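Phosphoacetylglucosamine mutase (Aspergillus lentulus, PDB 5O9X) interconverts the 6-phosphate and 1-phosphate of N-acetylglucosamine, a phosphomutase reaction that very probably passes through a sugar bisphosphate. Local coordinates at residues V461-A466 and A535-G540; R322-A327 and R409-L414. The protein carries 1 engineered substitution. All coordinates share one frame; numbering follows the deposited sequence.

How the contacts relate
The two contacts lie on opposite sides of the centre of the chain, with their own centres about 50 Å apart and their nearest atoms about 36 Å apart, so neither touches the other. They also follow one another along the sequence: contact 2 (322-327 with 409-414) joins two helices of domain III and closes before contact 1 (461-466 with 535-540) opens in the C-terminal domain, where an edge strand meets the last long helix. Contact 1 does not touch the bound glucose 1,6-bisphosphate: the side chain of Val463 is about 12 Å from it. Both contacts are peripheral, their centres about 26 Å (contact 1) and 28 Å (contact 2) from that of the chain.

Contact 1 (V461-A466 and A535-G540); sequences VRVEVA and AVRDAG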
loop_
_atom_site.group_PDB
_atom_site.type_symbol
_atom_site.label_atom_id
_atom_site.label_comp_id
_atom_site.label_asym_id
_atom_site.label_seq_id
_atom_site.Cartn_x
_atom_site.Cartn_y
_atom_site.Cartn_z
ATOM N N VAL A 461 6.498 18.928 1.627
ATOM C CA VAL A 461 7.613 19.454 0.786
ATOM C C VAL A 461 8.655 18.371 0.652
ATOM O O VAL A 461 9.103 17.816 1.693
ATOM C CB VAL A 461 8.316 20.661 1.469
ATOM C CG1 VAL A 461 9.426 21.280 0.531
ATOM C CG2 VAL A 461 7.307 21.716 1.821
ATOM N N ARG A 462 9.074 18.099 -0.594
ATOM C CA ARG A 462 10.045 17.047 -0.840
ATOM C C ARG A 462 11.367 17.790 -0.926
ATOM O O ARG A 462 11.504 18.686 -1.769
ATOM C CB ARG A 462 9.738 16.338 -2.181
ATOM C CG ARG A 462 10.588 15.103 -2.581
ATOM C CD ARG A 462 10.228 14.756 -4.049
ATOM N NE ARG A 462 10.917 13.564 -4.542
ATOM C CZ ARG A 462 12.202 13.615 -4.929
ATOM N NH1 ARG A 462 12.847 14.782 -4.906
ATOM N NH2 ARG A 462 12.810 12.524 -5.339
ATOM N N VAL A 463 12.304 17.450 -0.027
ATOM C CA VAL A 463 13.553 18.205 0.086
ATOM C C VAL A 463 14.702 17.322 -0.406
ATOM O O VAL A 463 14.898 16.232 0.104
ATOM C CB VAL A 463 13.845 18.720 1.538
ATOM C CG1 VAL A 463 15.208 19.463 1.603
ATOM C CG2 VAL A 463 12.662 19.555 2.078
ATOM N N GLU A 464 15.475 17.819 -1.379
ATOM C CA GLU A 464 16.694 17.055 -1.829
ATOM C C GLU A 464 17.873 17.385 -0.953
ATOM O O GLU A 464 18.040 18.529 -0.627
ATOM C CB GLU A 464 16.966 17.374 -3.323
ATOM C CG GLU A 464 16.029 16.487 -4.116
ATOM C CD GLU A 464 16.112 16.616 -5.602
ATOM O OE1 GLU A 464 16.737 17.593 -6.095
ATOM O OE2 GLU A 464 15.453 15.757 -6.258
ATOM N N VAL A 465 18.597 16.379 -0.469
ATOM C CA VAL A 465 19.764 16.626 0.396
ATOM C C VAL A 465 20.927 15.779 -0.160
ATOM O O VAL A 465 20.684 14.809 -0.849
ATOM C CB VAL A 465 19.447 16.191 1.884
ATOM C CG1 VAL A 465 18.318 17.038 2.480
ATOM C CG2 VAL A 465 19.081 14.714 1.922
ATOM N N ALA A 466 22.178 16.041 0.238
ATOM C CA ALA A 466 23.346 15.186 -0.192
ATOM C C ALA A 466 23.317 13.836 0.378
ATOM O O ALA A 466 23.792 12.863 -0.270
ATOM C CB ALA A 466 24.669 15.798 0.248
ATOM N N ALA A 535 15.366 24.718 6.945
ATOM C CA ALA A 535 16.259 24.150 8.036
ATOM C C ALA A 535 16.808 22.766 7.688
ATOM O O ALA A 535 18.023 22.454 7.903
ATOM C CB ALA A 535 15.490 24.144 9.370
ATOM N N VAL A 536 15.967 21.914 7.059
ATOM C CA VAL A 536 16.417 20.573 6.605
ATOM C C VAL A 536 17.437 20.691 5.462
ATOM O O VAL A 536 18.439 20.014 5.448
ATOM C CB VAL A 536 15.153 19.757 6.078
ATOM C CG1 VAL A 536 15.510 18.484 5.322
ATOM C CG2 VAL A 536 14.186 19.455 7.245
ATOM N N ARG A 537 17.119 21.536 4.487
ATOM C CA ARG A 537 17.947 21.658 3.260
ATOM C C ARG A 537 19.324 22.120 3.678
ATOM O O ARG A 537 20.289 21.462 3.337
ATOM C CB ARG A 537 17.311 22.604 2.228
ATOM C CG ARG A 537 17.799 22.259 0.780
ATOM C CD ARG A 537 17.020 23.111 -0.290
ATOM N NE ARG A 537 15.529 22.933 -0.347
ATOM C CZ ARG A 537 14.593 23.674 0.263
ATOM N NH1 ARG A 537 14.959 24.647 1.047
ATOM N NH2 ARG A 537 13.264 23.443 0.095
ATOM N N ASP A 538 19.377 23.141 4.508
ATOM C CA ASP A 538 20.576 23.652 5.113
ATOM C C ASP A 538 21.387 22.545 5.838
ATOM O O ASP A 538 22.574 22.295 5.493
ATOM C CB ASP A 538 20.191 24.816 6.029
ATOM C CG ASP A 538 21.365 25.517 6.646
ATOM O OD1 ASP A 538 22.424 24.867 6.823
ATOM O OD2 ASP A 538 21.205 26.731 6.987
ATOM N N ALA A 539 20.760 21.825 6.757
ATOM C CA ALA A 539 21.438 20.690 7.410
ATOM C C ALA A 539 21.921 19.572 6.438
ATOM O O ALA A 539 22.931 18.916 6.730
ATOM C CB ALA A 539 20.512 20.100 8.498
ATOM N N GLY A 540 21.190 19.297 5.326
ATOM C CA GLY A 540 21.403 18.043 4.629
ATOM C C GLY A 540 22.381 18.189 3.486
ATOM O O GLY A 540 22.598 17.258 2.715
HETATM O O HOH W 1 12.243 21.274 -2.117
HETATM O O HOH W 2 15.069 20.658 -2.326
#
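Val463 and Val536 meet methyl to methyl, CG1 of Val463 lying 3.9 Å from CG1 of Val536, and their side chains cross obliquely. In Val463 this methyl is anti to the backbone N, beside the carbonyl carbon, where it also touches Arg537 CB at 3.8 Å. Branched valines suit a strand and fill the layer between sheet and helix, and Val465 adds its CG1 to the same apolar patch.

Arg537 spends its aliphatic part on Val463 and shares its charged end between two waters and Asn534. The chain bends at chi3 (-61°), and the edge of the guanidinium meets the waters in its plane: one accepts from NE and from Glu464 N, the other accepts from NH2 and donates to Arg462 O. NH1 bonds to OD1 of Asn534, one helical turn back.

Strand 458-463 is an outer strand of the C-terminal domain's antiparallel sheet, paired with 513-518, and helix 522-539 packs on it, the two short axes running nearly parallel at 8°. Three residues past the strand, Ala466 N donates to Gly540 O at 2.8 Å. This bond is bent, with 141° at the hydrogen. Gly540 has already left helical geometry, and the place a beta carbon would take is occupied by Val465 CG1, which suits glycine. With no side chain there, Val465 CG1 can lie 3.9 Å from Gly540 CA.

The chemistry is thus divided: the valines make the middle of the contact apolar, the arginine reaches the strand backbone through two waters, and one direct backbone bond joins the residues that follow the strand to the residue that ends the helix.

Contact 2 (R322-A327 and R409-L414); sequences RSAGIA and RSLECL
Ser323 and Ser410 join their hydroxyls across the helix pair, OG to OG at 2.6 Å, a short hydrogen bond in which either may be the donor. The two side chains reach it by different torsions: Ser323 OG is anti to its backbone N (chi1 174°), whereas Ser410 OG is anti to its own carbonyl carbon (chi1 -76°). Serine is small enough for the helices to stay close and still polar at the tip, so two such residues can share one hydrogen bond.

Beside this pair, Ala324 CB lies 3.8 Å from Leu411 N and 4.1 Å from Leu411 CB. A single methyl suits this place, since here the alpha carbons of Ala324 and Leu411 approach to 5.1 Å. Farther along, Ile326 inserts CD1 against Leu411 CD1 at 3.7 Å, the two side chains crossing at about a right angle, and the same methyl is 4.2 Å from Leu414 CD1. The backbones stand farther apart here, and the long apolar chains span the distance.

The contact lies within domain III of the phosphomutase fold, where the C-terminal end of helix 306-324 packs on helix 405-420. That end is closed by a Schellman motif, with a positive phi of 89° at Gly325, a conformation glycine adopts easily, and two bonds back into the last turn, one of them from Gly325 N to Arg322 O. The turn redirects the chain, and Ile326, beyond the helix, again faces the neighbouring helix.

Further out, Leu320, one turn earlier on helix 306-324, touches both Ser410 and Leu414. Thr400 lies against Ile326 and Leu411 alike, Pro402 also borders Leu411, and Leu330 packs on Leu414.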
loop_
_atom_site.group_PDB
_atom_site.type_symbol
_atom_site.label_atom_id
_atom_site.label_comp_id
_atom_site.label_asym_id
_atom_site.label_seq_id
_atom_site.Cartn_x
_atom_site.Cartn_y
_atom_site.Cartn_z
ATOM N N ARG A 322 -22.858 -2.584 16.326
ATOM C CA ARG A 322 -23.914 -2.236 17.240
ATOM C C ARG A 322 -25.284 -2.757 16.811
ATOM O O ARG A 322 -26.090 -3.256 17.619
ATOM C CB ARG A 322 -24.010 -0.717 17.350
ATOM C CG ARG A 322 -24.825 -0.184 18.515
ATOM C CD ARG A 322 -24.732 1.370 18.560
ATOM N NE ARG A 322 -23.324 1.827 18.427
ATOM C CZ ARG A 322 -22.845 2.566 17.418
ATOM N NH1 ARG A 322 -23.690 2.990 16.450
ATOM N NH2 ARG A 322 -21.521 2.881 17.374
ATOM N N SER A 323 -25.591 -2.518 15.555
ATOM C CA SER A 323 -26.845 -2.992 14.970
ATOM C C SER A 323 -27.020 -4.550 15.036
ATOM O O SER A 323 -28.155 -5.062 15.258
ATOM C CB SER A 323 -26.922 -2.417 13.560
ATOM O OG SER A 323 -28.024 -2.934 12.881
ATOM N N ALA A 324 -25.917 -5.280 14.839
ATOM C CA ALA A 324 -25.895 -6.719 14.863
ATOM C C ALA A 324 -25.926 -7.287 16.324
ATOM O O ALA A 324 -26.046 -8.496 16.479
ATOM C CB ALA A 324 -24.665 -7.278 14.119
ATOM N N GLY A 325 -25.724 -6.441 17.333
ATOM C CA GLY A 325 -25.858 -6.778 18.751
ATOM C C GLY A 325 -24.538 -7.299 19.259
ATOM O O GLY A 325 -24.472 -7.965 20.307
ATOM N N ILE A 326 -23.464 -6.975 18.533
ATOM C CA ILE A 326 -22.126 -7.487 18.861
ATOM C C ILE A 326 -20.995 -6.428 19.124
ATOM O O ILE A 326 -19.798 -6.797 19.091
ATOM C CB ILE A 326 -21.642 -8.596 17.862
ATOM C CG1 ILE A 326 -21.577 -8.097 16.381
ATOM C CG2 ILE A 326 -22.422 -9.916 18.116
ATOM C CD1 ILE A 326 -20.950 -9.090 15.410
ATOM N N ALA A 327 -21.388 -5.180 19.403
ATOM C CA ALA A 327 -20.453 -4.054 19.598
ATOM C C ALA A 327 -19.387 -4.352 20.650
ATOM O O ALA A 327 -18.205 -4.122 20.409
ATOM C CB ALA A 327 -21.181 -2.798 19.989
ATOM N N ARG A 409 -29.563 -8.667 9.242
ATOM C CA ARG A 409 -29.139 -7.931 8.019
ATOM C C ARG A 409 -27.746 -7.267 8.246
ATOM O O ARG A 409 -26.861 -7.320 7.374
ATOM C CB ARG A 409 -30.190 -6.845 7.631
ATOM C CG ARG A 409 -31.447 -7.466 6.987
ATOM C CD ARG A 409 -32.412 -6.420 6.393
ATOM N NE ARG A 409 -33.025 -5.555 7.438
ATOM C CZ ARG A 409 -34.156 -5.830 8.089
ATOM N NH1 ARG A 409 -34.800 -6.951 7.838
ATOM N NH2 ARG A 409 -34.630 -5.001 8.972
ATOM N N SER A 410 -27.573 -6.632 9.412
ATOM C CA SER A 410 -26.291 -6.022 9.743
ATOM C C SER A 410 -25.198 -7.053 9.877
ATOM O O SER A 410 -24.047 -6.828 9.403
ATOM C CB SER A 410 -26.451 -5.210 11.009
ATOM O OG SER A 410 -27.141 -3.990 10.663
ATOM N N LEU A 411 -25.520 -8.201 10.507
ATOM C CA LEU A 411 -24.529 -9.252 10.607
ATOM C C LEU A 411 -24.091 -9.741 9.218
ATOM O O LEU A 411 -22.856 -9.896 8.924
ATOM C CB LEU A 411 -25.005 -10.424 11.514
ATOM C CG LEU A 411 -23.901 -11.476 11.799
ATOM C CD1 LEU A 411 -22.926 -10.927 12.853
ATOM C CD2 LEU A 411 -24.542 -12.727 12.382
ATOM N N GLU A 412 -25.057 -9.949 8.325
ATOM C CA GLU A 412 -24.752 -10.404 6.979
ATOM C C GLU A 412 -23.929 -9.356 6.210
ATOM O O GLU A 412 -23.087 -9.723 5.425
ATOM C CB GLU A 412 -26.043 -10.727 6.174
ATOM C CG GLU A 412 -26.480 -12.202 6.412
ATOM C CD GLU A 412 -27.915 -12.533 5.952
ATOM O OE1 GLU A 412 -28.254 -12.271 4.767
ATOM O OE2 GLU A 412 -28.713 -13.061 6.782
ATOM N N CYS A 413 -24.225 -8.068 6.423
ATOM C CA CYS A 413 -23.422 -7.012 5.778
ATOM C C CYS A 413 -21.984 -7.126 6.300
ATOM O O CYS A 413 -21.043 -7.129 5.525
ATOM C CB CYS A 413 -24.066 -5.639 6.069
ATOM S SG CYS A 413 -23.271 -4.372 5.057
ATOM N N LEU A 414 -21.785 -7.303 7.602
ATOM C CA LEU A 414 -20.414 -7.450 8.112
ATOM C C LEU A 414 -19.694 -8.627 7.532
ATOM O O LEU A 414 -18.502 -8.547 7.200
ATOM C CB LEU A 414 -20.380 -7.586 9.648
ATOM C CG LEU A 414 -20.402 -6.337 10.471
ATOM C CD1 LEU A 414 -20.686 -6.750 11.905
ATOM C CD2 LEU A 414 -19.048 -5.594 10.344
#